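Local coordinates for acetyltransferase (Agrobacterium tumefaciens, PDB 2FSR), which probably transfers an acetyl group from acetyl-CoA to an acceptor that is not identified, at residues Glu33-Arg38 and Glu97-Ile102. Residues are numbered along the deposited sequence; the frame is centred on the assembly and turned at random. Where two conformers were deposited one is given.
Sequences ERLTLR and ECIGQI
L35 meets I99 through their terminal methyls, and L37 meets a branch methyl of I102, over the same face of an antiparallel sheet. The two strands are not neighbours in that sheet. Strand 87-92 runs between them, and their axes approach to 8.3 Å with 54° between their directions. Strands 35-38, 87-92 and 97-105 correspond to beta1, beta2 and beta3 of the GNAT fold, so the contact joins the first to the third across the second. No hydrogen bond joins the two segments, and side chains alone make the contact.

L35 and I99 cross at about a right angle, with L35 CD2 and I99 CD1 4.1 Å apart. Chi1 of I99 is 64°, which sets CG1 between the backbone N and the carbonyl carbon and turns CD1 to the leucine. Y128 of helix 128-143 also packs on I99. I99 and G100 together lie opposite I90 of strand 87-92, a classic beta bulge.

L37 points its CB toward strand 97-105. L37 CD1 touches I102 CG2 at 4.2 Å. The CG1 branch of I102 swings away, and L115 and W117 of strand 114-119 also pack against this isoleucine.

R38 and C98 meet on the other face. The arginine chain bends at chi2 (98°), and this brings R38 NH2 to 3.8 Å from C98 SG. The sulfur lies oblique to the guanidinium and is a packing neighbour. D44 takes NH1 in a salt bridge, and D91 takes NE.

The chemistry is thus split by face. Aliphatic methyls bridge strand 87-92 on one side. On the other, two carboxylates grip NE and NH1, which probably holds the guanidinium in place, and the cysteine adds van der Waals contact.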
loop_
_atom_site.group_PDB
_atom_site.type_symbol
_atom_site.label_atom_id
_atom_site.label_comp_id
_atom_site.label_asym_id
_atom_site.label_seq_id
_atom_site.Cartn_x
_atom_site.Cartn_y
_atom_site.Cartn_z
ATOM N N GLU A 33 14.745 6.790 -3.429
ATOM C CA GLU A 33 15.513 8.018 -3.606
ATOM C C GLU A 33 15.235 8.965 -2.443
ATOM O O GLU A 33 16.165 9.441 -1.784
ATOM C CB GLU A 33 15.133 8.663 -4.933
ATOM C CG GLU A 33 15.688 10.068 -5.168
ATOM C CD GLU A 33 15.246 10.621 -6.511
ATOM O OE1 GLU A 33 15.428 9.923 -7.535
ATOM O OE2 GLU A 33 14.707 11.747 -6.544
ATOM N N ARG A 34 13.947 9.191 -2.175
ATOM C CA ARG A 34 13.522 10.209 -1.220
ATOM C C ARG A 34 12.834 9.657 0.022
ATOM O O ARG A 34 12.559 10.407 0.957
ATOM C CB ARG A 34 12.586 11.210 -1.909
ATOM C CG ARG A 34 13.274 11.995 -3.030
ATOM C CD ARG A 34 12.319 12.947 -3.690
ATOM N NE ARG A 34 11.230 12.218 -4.346
ATOM C CZ ARG A 34 10.172 12.785 -4.918
ATOM N NH1 ARG A 34 10.034 14.115 -4.943
ATOM N NH2 ARG A 34 9.242 12.015 -5.455
ATOM N N LEU A 35 12.531 8.355 0.028
ATOM C CA LEU A 35 11.631 7.811 1.062
ATOM C C LEU A 35 12.185 6.608 1.792
ATOM O O LEU A 35 13.048 5.893 1.283
ATOM C CB LEU A 35 10.282 7.411 0.443
ATOM C CG LEU A 35 9.585 8.426 -0.477
ATOM C CD1 LEU A 35 8.450 7.758 -1.255
ATOM C CD2 LEU A 35 9.125 9.644 0.334
ATOM N N THR A 36 11.670 6.396 2.993
ATOM C CA THR A 36 11.922 5.153 3.731
ATOM C C THR A 36 10.552 4.501 3.920
ATOM O O THR A 36 9.601 5.160 4.378
ATOM C CB THR A 36 12.600 5.411 5.091
ATOM O OG1 THR A 36 13.896 6.000 4.870
ATOM C CG2 THR A 36 12.789 4.100 5.873
ATOM N N LEU A 37 10.435 3.232 3.511
ATOM C CA LEU A 37 9.161 2.506 3.590
ATOM C C LEU A 37 9.341 1.462 4.661
ATOM O O LEU A 37 10.097 0.517 4.458
ATOM C CB LEU A 37 8.823 1.858 2.237
ATOM C CG LEU A 37 8.981 2.769 1.012
ATOM C CD1 LEU A 37 8.570 2.035 -0.249
ATOM C CD2 LEU A 37 8.188 4.061 1.150
ATOM N N ARG A 38 8.683 1.636 5.804
ATOM C CA ARG A 38 9.050 0.845 6.985
ATOM C C ARG A 38 7.842 0.261 7.727
ATOM O O ARG A 38 6.698 0.623 7.461
ATOM C CB ARG A 38 9.931 1.652 7.952
ATOM C CG ARG A 38 9.422 3.047 8.226
ATOM C CD ARG A 38 8.657 3.113 9.496
ATOM N NE ARG A 38 8.062 4.438 9.713
ATOM C CZ ARG A 38 6.953 4.631 10.407
ATOM N NH1 ARG A 38 6.342 3.592 10.980
ATOM N NH2 ARG A 38 6.448 5.851 10.526
ATOM N N GLU A 97 9.759 11.708 9.365
ATOM C CA GLU A 97 8.459 12.350 9.165
ATOM C C GLU A 97 7.560 11.461 8.296
ATOM O O GLU A 97 7.832 11.243 7.112
ATOM C CB GLU A 97 8.589 13.725 8.534
ATOM C CG GLU A 97 7.247 14.418 8.353
ATOM C CD GLU A 97 7.340 15.744 7.622
ATOM O OE1 GLU A 97 8.474 16.198 7.329
ATOM O OE2 GLU A 97 6.268 16.324 7.330
ATOM N N CYS A 98 6.482 10.985 8.905
ATOM C CA CYS A 98 5.562 10.050 8.246
ATOM C C CYS A 98 4.500 10.765 7.436
ATOM O O CYS A 98 3.740 11.588 7.969
ATOM C CB CYS A 98 4.929 9.129 9.285
ATOM S SG CYS A 98 3.895 7.864 8.541
ATOM N N ILE A 99 4.439 10.420 6.145
ATOM C CA ILE A 99 3.619 11.156 5.186
ATOM C C ILE A 99 2.530 10.317 4.524
ATOM O O ILE A 99 1.764 10.833 3.734
ATOM C CB ILE A 99 4.488 11.846 4.094
ATOM C CG1 ILE A 99 5.235 10.817 3.249
ATOM C CG2 ILE A 99 5.488 12.819 4.768
ATOM C CD1 ILE A 99 5.703 11.338 1.895
ATOM N N GLY A 100 2.479 9.019 4.826
ATOM C CA GLY A 100 1.419 8.188 4.254
ATOM C C GLY A 100 1.770 6.715 4.317
ATOM O O GLY A 100 2.506 6.311 5.192
ATOM N N GLN A 101 1.218 5.936 3.390
ATOM C CA GLN A 101 1.319 4.484 3.481
ATOM C C GLN A 101 1.226 3.892 2.085
ATOM O O GLN A 101 0.501 4.408 1.218
ATOM C CB GLN A 101 0.197 3.949 4.365
ATOM C CG GLN A 101 0.280 2.443 4.638
ATOM C CD GLN A 101 -1.037 1.899 5.138
ATOM O OE1 GLN A 101 -2.012 1.876 4.395
ATOM N NE2 GLN A 101 -1.081 1.489 6.419
ATOM N N ILE A 102 1.960 2.796 1.899
ATOM C CA ILE A 102 1.911 1.989 0.682
ATOM C C ILE A 102 1.737 0.528 1.096
ATOM O O ILE A 102 2.260 0.125 2.135
ATOM C CB ILE A 102 3.218 2.168 -0.162
ATOM C CG1 ILE A 102 3.112 1.466 -1.524
ATOM C CG2 ILE A 102 4.452 1.676 0.605
ATOM C CD1 ILE A 102 2.191 2.106 -2.506
#